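PDB 2QN0: neurotoxin, which cleaves SNARE proteins of nerve terminals, acting as the zinc-dependent protease light chain of botulinum neurotoxin serotype C1. Local coordinates for residues A[84-87]-A[88-92]; A[356-360]-A[361-365]; A[412-415]-A[416-419]. One frame throughout, in Å; residues are numbered along the deposited sequence.

Contact 1: residues A[84-87]-A[88-92]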
loop_
_atom_site.group_PDB
_atom_site.type_symbol
_atom_site.label_atom_id
_atom_site.label_comp_id
_atom_site.label_asym_id
_atom_site.label_seq_id
_atom_site.Cartn_x
_atom_site.Cartn_y
_atom_site.Cartn_z
ATOM N N ASP A 84 -12.889 0.935 -15.293
ATOM C CA ASP A 84 -13.342 2.297 -15.055
ATOM C C ASP A 84 -13.903 2.407 -13.638
ATOM O O ASP A 84 -13.610 3.355 -12.908
ATOM C CB ASP A 84 -14.428 2.678 -16.069
ATOM C CG ASP A 84 -14.854 4.124 -15.945
ATOM O OD1 ASP A 84 -14.042 5.018 -16.274
ATOM O OD2 ASP A 84 -15.997 4.372 -15.510
ATOM N N THR A 85 -14.715 1.431 -13.253
ATOM C CA THR A 85 -15.310 1.427 -11.926
ATOM C C THR A 85 -14.228 1.307 -10.854
ATOM O O THR A 85 -14.248 2.036 -9.863
ATOM C CB THR A 85 -16.318 0.273 -11.791
ATOM O OG1 THR A 85 -17.433 0.527 -12.656
ATOM C CG2 THR A 85 -16.814 0.150 -10.360
ATOM N N PHE A 86 -13.284 0.394 -11.064
ATOM C CA PHE A 86 -12.187 0.194 -10.114
ATOM C C PHE A 86 -11.396 1.489 -9.964
ATOM O O PHE A 86 -11.107 1.932 -8.849
ATOM C CB PHE A 86 -11.255 -0.912 -10.609
ATOM C CG PHE A 86 -10.072 -1.157 -9.711
ATOM C CD1 PHE A 86 -10.197 -1.942 -8.568
ATOM C CD2 PHE A 86 -8.835 -0.595 -10.007
ATOM C CE1 PHE A 86 -9.103 -2.167 -7.729
ATOM C CE2 PHE A 86 -7.731 -0.813 -9.172
ATOM C CZ PHE A 86 -7.871 -1.601 -8.034
ATOM N N LEU A 87 -11.045 2.096 -11.094
ATOM C CA LEU A 87 -10.287 3.342 -11.084
ATOM C C LEU A 87 -10.997 4.410 -10.260
ATOM O O LEU A 87 -10.384 5.083 -9.433
ATOM C CB LEU A 87 -10.082 3.841 -12.518
ATOM C CG LEU A 87 -9.374 5.183 -12.710
ATOM C CD1 LEU A 87 -7.962 5.127 -12.134
ATOM C CD2 LEU A 87 -9.329 5.508 -14.197
ATOM N N LYS A 88 -12.296 4.565 -10.483
ATOM C CA LYS A 88 -13.062 5.562 -9.751
ATOM C C LYS A 88 -13.188 5.236 -8.265
ATOM O O LYS A 88 -13.264 6.141 -7.433
ATOM C CB LYS A 88 -14.440 5.734 -10.402
ATOM C CG LYS A 88 -14.343 6.503 -11.720
ATOM C CD LYS A 88 -15.598 6.416 -12.573
ATOM C CE LYS A 88 -15.393 7.196 -13.873
ATOM N NZ LYS A 88 -16.512 7.005 -14.839
ATOM N N GLU A 89 -13.205 3.950 -7.928
ATOM C CA GLU A 89 -13.295 3.555 -6.525
ATOM C C GLU A 89 -12.008 3.965 -5.809
ATOM O O GLU A 89 -12.046 4.527 -4.716
ATOM C CB GLU A 89 -13.506 2.039 -6.404
ATOM C CG GLU A 89 -14.865 1.562 -6.930
ATOM C CD GLU A 89 -15.006 0.049 -6.947
ATOM O OE1 GLU A 89 -13.978 -0.646 -7.084
ATOM O OE2 GLU A 89 -16.151 -0.448 -6.847
ATOM N N ILE A 90 -10.868 3.685 -6.431
ATOM C CA ILE A 90 -9.583 4.038 -5.837
ATOM C C ILE A 90 -9.492 5.552 -5.644
ATOM O O ILE A 90 -9.067 6.032 -4.593
ATOM C CB ILE A 90 -8.407 3.563 -6.723
ATOM C CG1 ILE A 90 -8.388 2.032 -6.792
ATOM C CG2 ILE A 90 -7.077 4.080 -6.158
ATOM C CD1 ILE A 90 -8.201 1.346 -5.438
ATOM N N ILE A 91 -9.896 6.306 -6.661
ATOM C CA ILE A 91 -9.859 7.762 -6.580
ATOM C C ILE A 91 -10.727 8.266 -5.431
ATOM O O ILE A 91 -10.302 9.113 -4.640
ATOM C CB ILE A 91 -10.344 8.412 -7.910
ATOM C CG1 ILE A 91 -9.327 8.143 -9.018
ATOM C CG2 ILE A 91 -10.563 9.912 -7.719
ATOM C CD1 ILE A 91 -7.915 8.589 -8.684
ATOM N N LYS A 92 -11.944 7.741 -5.329
ATOM C CA LYS A 92 -12.846 8.176 -4.271
ATOM C C LYS A 92 -12.254 7.871 -2.897
ATOM O O LYS A 92 -12.356 8.680 -1.975
ATOM C CB LYS A 92 -14.212 7.497 -4.412
ATOM C CG LYS A 92 -15.254 8.015 -3.427
ATOM C CD LYS A 92 -16.636 7.462 -3.748
ATOM C CE LYS A 92 -17.699 8.081 -2.853
ATOM N NZ LYS A 92 -19.061 7.609 -3.233
#

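Contact 2: residues A[356-360]-A[361-365]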
loop_
_atom_site.group_PDB
_atom_site.type_symbol
_atom_site.label_atom_id
_atom_site.label_comp_id
_atom_site.label_asym_id
_atom_site.label_seq_id
_atom_site.Cartn_x
_atom_site.Cartn_y
_atom_site.Cartn_z
ATOM N N GLN A 356 4.503 3.666 14.462
ATOM C CA GLN A 356 3.494 3.703 15.510
ATOM C C GLN A 356 2.388 4.743 15.380
ATOM O O GLN A 356 1.371 4.641 16.063
ATOM C CB GLN A 356 4.187 3.824 16.873
ATOM C CG GLN A 356 5.053 2.610 17.179
ATOM C CD GLN A 356 5.518 2.548 18.618
ATOM O OE1 GLN A 356 4.792 2.931 19.533
ATOM N NE2 GLN A 356 6.728 2.042 18.828
ATOM N N ILE A 357 2.570 5.734 14.510
ATOM C CA ILE A 357 1.543 6.756 14.315
ATOM C C ILE A 357 0.760 6.488 13.025
ATOM O O ILE A 357 -0.469 6.545 13.006
ATOM C CB ILE A 357 2.162 8.161 14.269
ATOM C CG1 ILE A 357 2.828 8.467 15.615
ATOM C CG2 ILE A 357 1.086 9.197 13.959
ATOM C CD1 ILE A 357 3.445 9.849 15.703
ATOM N N PHE A 358 1.480 6.203 11.946
ATOM C CA PHE A 358 0.843 5.882 10.673
ATOM C C PHE A 358 0.517 4.392 10.716
ATOM O O PHE A 358 1.229 3.573 10.128
ATOM C CB PHE A 358 1.795 6.187 9.516
ATOM C CG PHE A 358 1.920 7.655 9.208
ATOM C CD1 PHE A 358 0.893 8.330 8.554
ATOM C CD2 PHE A 358 3.051 8.367 9.589
ATOM C CE1 PHE A 358 0.992 9.695 8.283
ATOM C CE2 PHE A 358 3.160 9.735 9.324
ATOM C CZ PHE A 358 2.126 10.399 8.669
ATOM N N THR A 359 -0.559 4.051 11.426
ATOM C CA THR A 359 -0.985 2.661 11.579
ATOM C C THR A 359 -2.494 2.527 11.393
ATOM O O THR A 359 -3.246 3.465 11.649
ATOM C CB THR A 359 -0.655 2.120 12.990
ATOM O OG1 THR A 359 -1.449 2.816 13.960
ATOM C CG2 THR A 359 0.825 2.322 13.313
ATOM N N GLU A 360 -2.928 1.349 10.956
ATOM C CA GLU A 360 -4.352 1.078 10.747
ATOM C C GLU A 360 -5.148 1.352 12.025
ATOM O O GLU A 360 -6.211 1.983 12.000
ATOM C CB GLU A 360 -4.545 -0.383 10.342
ATOM C CG GLU A 360 -5.986 -0.755 10.016
ATOM C CD GLU A 360 -6.165 -2.248 9.819
ATOM O OE1 GLU A 360 -5.270 -2.877 9.215
ATOM O OE2 GLU A 360 -7.205 -2.789 10.257
ATOM N N PHE A 361 -4.624 0.856 13.141
ATOM C CA PHE A 361 -5.244 1.016 14.451
ATOM C C PHE A 361 -5.499 2.489 14.777
ATOM O O PHE A 361 -6.562 2.850 15.283
ATOM C CB PHE A 361 -4.332 0.407 15.521
ATOM C CG PHE A 361 -4.964 0.325 16.881
ATOM C CD1 PHE A 361 -5.799 -0.739 17.210
ATOM C CD2 PHE A 361 -4.733 1.315 17.828
ATOM C CE1 PHE A 361 -6.397 -0.814 18.468
ATOM C CE2 PHE A 361 -5.326 1.249 19.087
ATOM C CZ PHE A 361 -6.160 0.182 19.405
ATOM N N ASN A 362 -4.515 3.336 14.493
ATOM C CA ASN A 362 -4.643 4.760 14.765
ATOM C C ASN A 362 -5.636 5.396 13.794
ATOM O O ASN A 362 -6.431 6.250 14.183
ATOM C CB ASN A 362 -3.267 5.433 14.659
ATOM C CG ASN A 362 -3.246 6.828 15.258
ATOM O OD1 ASN A 362 -4.005 7.132 16.182
ATOM N ND2 ASN A 362 -2.356 7.680 14.748
ATOM N N TYR A 363 -5.611 4.970 12.534
ATOM C CA TYR A 363 -6.542 5.535 11.556
ATOM C C TYR A 363 -7.993 5.267 11.958
ATOM O O TYR A 363 -8.851 6.136 11.806
ATOM C CB TYR A 363 -6.303 4.956 10.154
ATOM C CG TYR A 363 -4.899 5.138 9.618
ATOM C CD1 TYR A 363 -4.133 6.256 9.956
ATOM C CD2 TYR A 363 -4.344 4.201 8.747
ATOM C CE1 TYR A 363 -2.846 6.431 9.441
ATOM C CE2 TYR A 363 -3.068 4.370 8.224
ATOM C CZ TYR A 363 -2.323 5.485 8.577
ATOM O OH TYR A 363 -1.056 5.645 8.059
ATOM N N ALA A 364 -8.271 4.070 12.468
ATOM C CA ALA A 364 -9.636 3.726 12.868
ATOM C C ALA A 364 -10.176 4.734 13.874
ATOM O O ALA A 364 -11.343 5.122 13.810
ATOM C CB ALA A 364 -9.681 2.315 13.460
ATOM N N LYS A 365 -9.326 5.156 14.804
ATOM C CA LYS A 365 -9.731 6.132 15.807
ATOM C C LYS A 365 -9.897 7.517 15.187
ATOM O O LYS A 365 -10.891 8.203 15.427
ATOM C CB LYS A 365 -8.690 6.208 16.929
ATOM C CG LYS A 365 -8.574 4.936 17.755
ATOM C CD LYS A 365 -7.550 5.083 18.876
ATOM C CE LYS A 365 -6.144 5.289 18.333
ATOM N NZ LYS A 365 -5.135 5.408 19.427
#

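Contact 3: residues A[412-415]-A[416-419]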
loop_
_atom_site.group_PDB
_atom_site.type_symbol
_atom_site.label_atom_id
_atom_site.label_comp_id
_atom_site.label_asym_id
_atom_site.label_seq_id
_atom_site.Cartn_x
_atom_site.Cartn_y
_atom_site.Cartn_z
ATOM N N GLY A 412 -23.784 1.907 9.912
ATOM C CA GLY A 412 -23.508 1.793 8.489
ATOM C C GLY A 412 -22.594 0.622 8.161
ATOM O O GLY A 412 -22.636 0.074 7.056
ATOM N N GLN A 413 -21.763 0.240 9.127
ATOM C CA GLN A 413 -20.829 -0.870 8.950
ATOM C C GLN A 413 -21.373 -2.173 9.529
ATOM O O GLN A 413 -20.742 -3.225 9.408
ATOM C CB GLN A 413 -19.501 -0.546 9.631
ATOM C CG GLN A 413 -18.686 0.536 8.952
ATOM C CD GLN A 413 -17.470 0.914 9.772
ATOM O OE1 GLN A 413 -17.498 1.879 10.541
ATOM N NE2 GLN A 413 -16.403 0.137 9.633
ATOM N N ASN A 414 -22.544 -2.093 10.154
ATOM C CA ASN A 414 -23.187 -3.248 10.775
ATOM C C ASN A 414 -23.942 -4.060 9.722
ATOM O O ASN A 414 -24.943 -3.595 9.168
ATOM C CB ASN A 414 -24.147 -2.758 11.862
ATOM C CG ASN A 414 -24.626 -3.869 12.767
ATOM O OD1 ASN A 414 -24.998 -4.939 12.301
ATOM N ND2 ASN A 414 -24.630 -3.614 14.072
ATOM N N LEU A 415 -23.469 -5.277 9.456
ATOM C CA LEU A 415 -24.083 -6.133 8.445
ATOM C C LEU A 415 -25.589 -6.347 8.563
ATOM O O LEU A 415 -26.279 -6.436 7.552
ATOM C CB LEU A 415 -23.393 -7.501 8.408
ATOM C CG LEU A 415 -22.157 -7.632 7.513
ATOM C CD1 LEU A 415 -21.116 -6.614 7.923
ATOM C CD2 LEU A 415 -21.600 -9.047 7.611
ATOM N N SER A 416 -26.105 -6.433 9.780
ATOM C CA SER A 416 -27.537 -6.667 9.935
ATOM C C SER A 416 -28.367 -5.389 9.995
ATOM O O SER A 416 -29.588 -5.452 10.136
ATOM C CB SER A 416 -27.806 -7.500 11.187
ATOM O OG SER A 416 -27.725 -6.695 12.345
ATOM N N ARG A 417 -27.719 -4.233 9.888
ATOM C CA ARG A 417 -28.447 -2.970 9.940
ATOM C C ARG A 417 -28.355 -2.174 8.640
ATOM O O ARG A 417 -29.160 -1.269 8.405
ATOM C CB ARG A 417 -27.947 -2.109 11.110
ATOM C CG ARG A 417 -28.070 -2.768 12.488
ATOM C CD ARG A 417 -29.501 -3.199 12.792
ATOM N NE ARG A 417 -30.408 -2.067 12.951
ATOM C CZ ARG A 417 -30.507 -1.332 14.055
ATOM N NH1 ARG A 417 -29.754 -1.610 15.111
ATOM N NH2 ARG A 417 -31.361 -0.319 14.106
ATOM N N ASN A 418 -27.383 -2.509 7.794
ATOM C CA ASN A 418 -27.210 -1.811 6.522
ATOM C C ASN A 418 -27.401 -2.747 5.331
ATOM O O ASN A 418 -26.508 -3.519 4.984
ATOM C CB ASN A 418 -25.819 -1.172 6.444
ATOM C CG ASN A 418 -25.682 -0.224 5.265
ATOM O OD1 ASN A 418 -26.559 -0.160 4.402
ATOM N ND2 ASN A 418 -24.578 0.516 5.221
ATOM N N PRO A 419 -28.573 -2.681 4.679
ATOM C CA PRO A 419 -28.857 -3.537 3.525
ATOM C C PRO A 419 -27.988 -3.256 2.301
ATOM O O PRO A 419 -27.972 -4.043 1.355
ATOM C CB PRO A 419 -30.344 -3.285 3.268
ATOM C CG PRO A 419 -30.521 -1.866 3.703
ATOM C CD PRO A 419 -29.728 -1.820 4.993
#

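Contact 1: residues A[84-87]-A[88-92]
Asp84 and Lys88 sit one turn apart on helix 80-97 and form an i to i+4 salt bridge. Lys88 NZ lies 2.8 Å from Asp84 OD2, on the syn lone pair of that oxygen, the side of the other carboxylate oxygen. The lysine chain is extended beyond CG. It runs back past the carbonyl of Asp84, with Lys88 CG 3.4 Å from Asp84 O. Both charged groups have further partners in the N-terminal segment. Asp84 OD1 accepts from Tyr10 N, and Lys88 NZ also donates to Asn9 OD1. The pair thus ties the helix to that segment.

The backbone bonds are those of a regular alpha helix. Lys88 N, Glu89 N, Ile90 N and Ile91 N donate in turn to the carbonyls of Asp84, Thr85, Phe86 and Leu87.

Thr85 and Glu89 meet methyl to carboxylate, with Thr85 CG2 3.6 Å from Glu89 OE2. That carboxylate also has a long, weak ion pair with Arg197.

The apolar contact is between Phe86 and Ile90. Phe86 is buried against the loop residues Pro47, Tyr76 and Leu77. Its CG is anti to the backbone N (chi1 178°), which turns one ring face to Ile90. The contact is a CH-pi interaction. Ile90 CG1 stands 3.7 Å above the ring plane, offset toward the rim, and its closest ring atom is Phe86 CE2 at 3.8 Å.

Contact 2: residues A[356-360]-A[361-365]
Thr359 is the N-cap of helix 360-366, which borders the zinc site. Thr359 OG1 accepts from Asn362 N at 3.2 Å. The torsion that puts OG1 between the backbone N and the carbonyl carbon (chi1 67°) turns it onto the first turn of the helix. Asn362 ND2 donates to Ile357 O at 2.8 Å, in the carbonyl plane and on a lone pair. The same oxygen takes a weak bond from Thr359 N, which closes an inverse gamma turn centred on Phe358. Asn362 thus holds both the cap residue and the turn before it.

Glu360 is a second-shell residue. Its OE1 bonds to His229 ND1, a zinc ligand. Its OE2 forms a salt bridge with Arg372 and accepts from Asn371 ND2. The side chain is about 7 Å from the zinc ion.

Tyr363 folds back over the turn. Thr359 O sits over the centre of its ring, 3.0 Å above the plane, and also accepts from Tyr363 N. The hydroxyl bonds to Asn232 on helix 223-238. It meets Phe358 at the ring edge, near its plane, with Tyr363 OH 3.2 Å from Phe358 CB and 3.4 Å from Phe358 CD1.

Contact 3: residues A[412-415]-A[416-419]
Asn414, Ser416 and Asn418 carry this contact, with Asn414 acting as acceptor through both of its oxygens. The side-chain oxygen OD1 accepts from Ser416 N at 3.1 Å, with the donor in the carbonyl plane, and closes an Asx turn. Ser416 OG lies 3.2 Å from Asn414 OD1. With chi1 at -167° the Asn414 amide leans away from its own N and toward Ser416. Its ND2 bonds to Ser217 OG.

The main-chain oxygen of Asn414 is gripped twice. Arg417 N donates to it at 2.9 Å from above the carbonyl plane, which makes residues 414-417 a type I beta turn. Asn418 N reaches it at 3.0 Å, in line with the C=O bond but bent at the donor (N-H...O 140°). The turn belongs to the long loop between strands 383-384 and 422-423. It docks beside strand 219-220, where Gln413 shares backbone bonds with Cys220.

Arg417 lays its CG against the Asn414 amide, 3.6 Å from Asn414 CG. Asn418 closes the loop back to the 3-10 segment, its OD1 turned to Ala420 N. Its ND2 gives a 2.7 Å bond to a lone pair of Gly412 O, at an N-H...O angle of 171°.

The three contacts follow one another along the chain and stand well apart. Contact 1 is one stretch of helix 80-97. Contact 2 runs from helix 344-357 through a turn into helix 360-366. Contact 3 lies in the loop between strands 383-384 and 422-423, its centre about 27 Å from the centre of the chain. The centres of the contacts are 23 to 24 Å from each other. None touches another; contacts 2 and 3 come closest, about 8 Å between nearest atoms. All lie in the clostridial neurotoxin zinc protease light chain. Contact 2 alone reaches the zinc site, through its bond to a metal-binding histidine. Contact 1 is buried on its helix against the N-terminal segment; contact 3 lies beside strand 219-220.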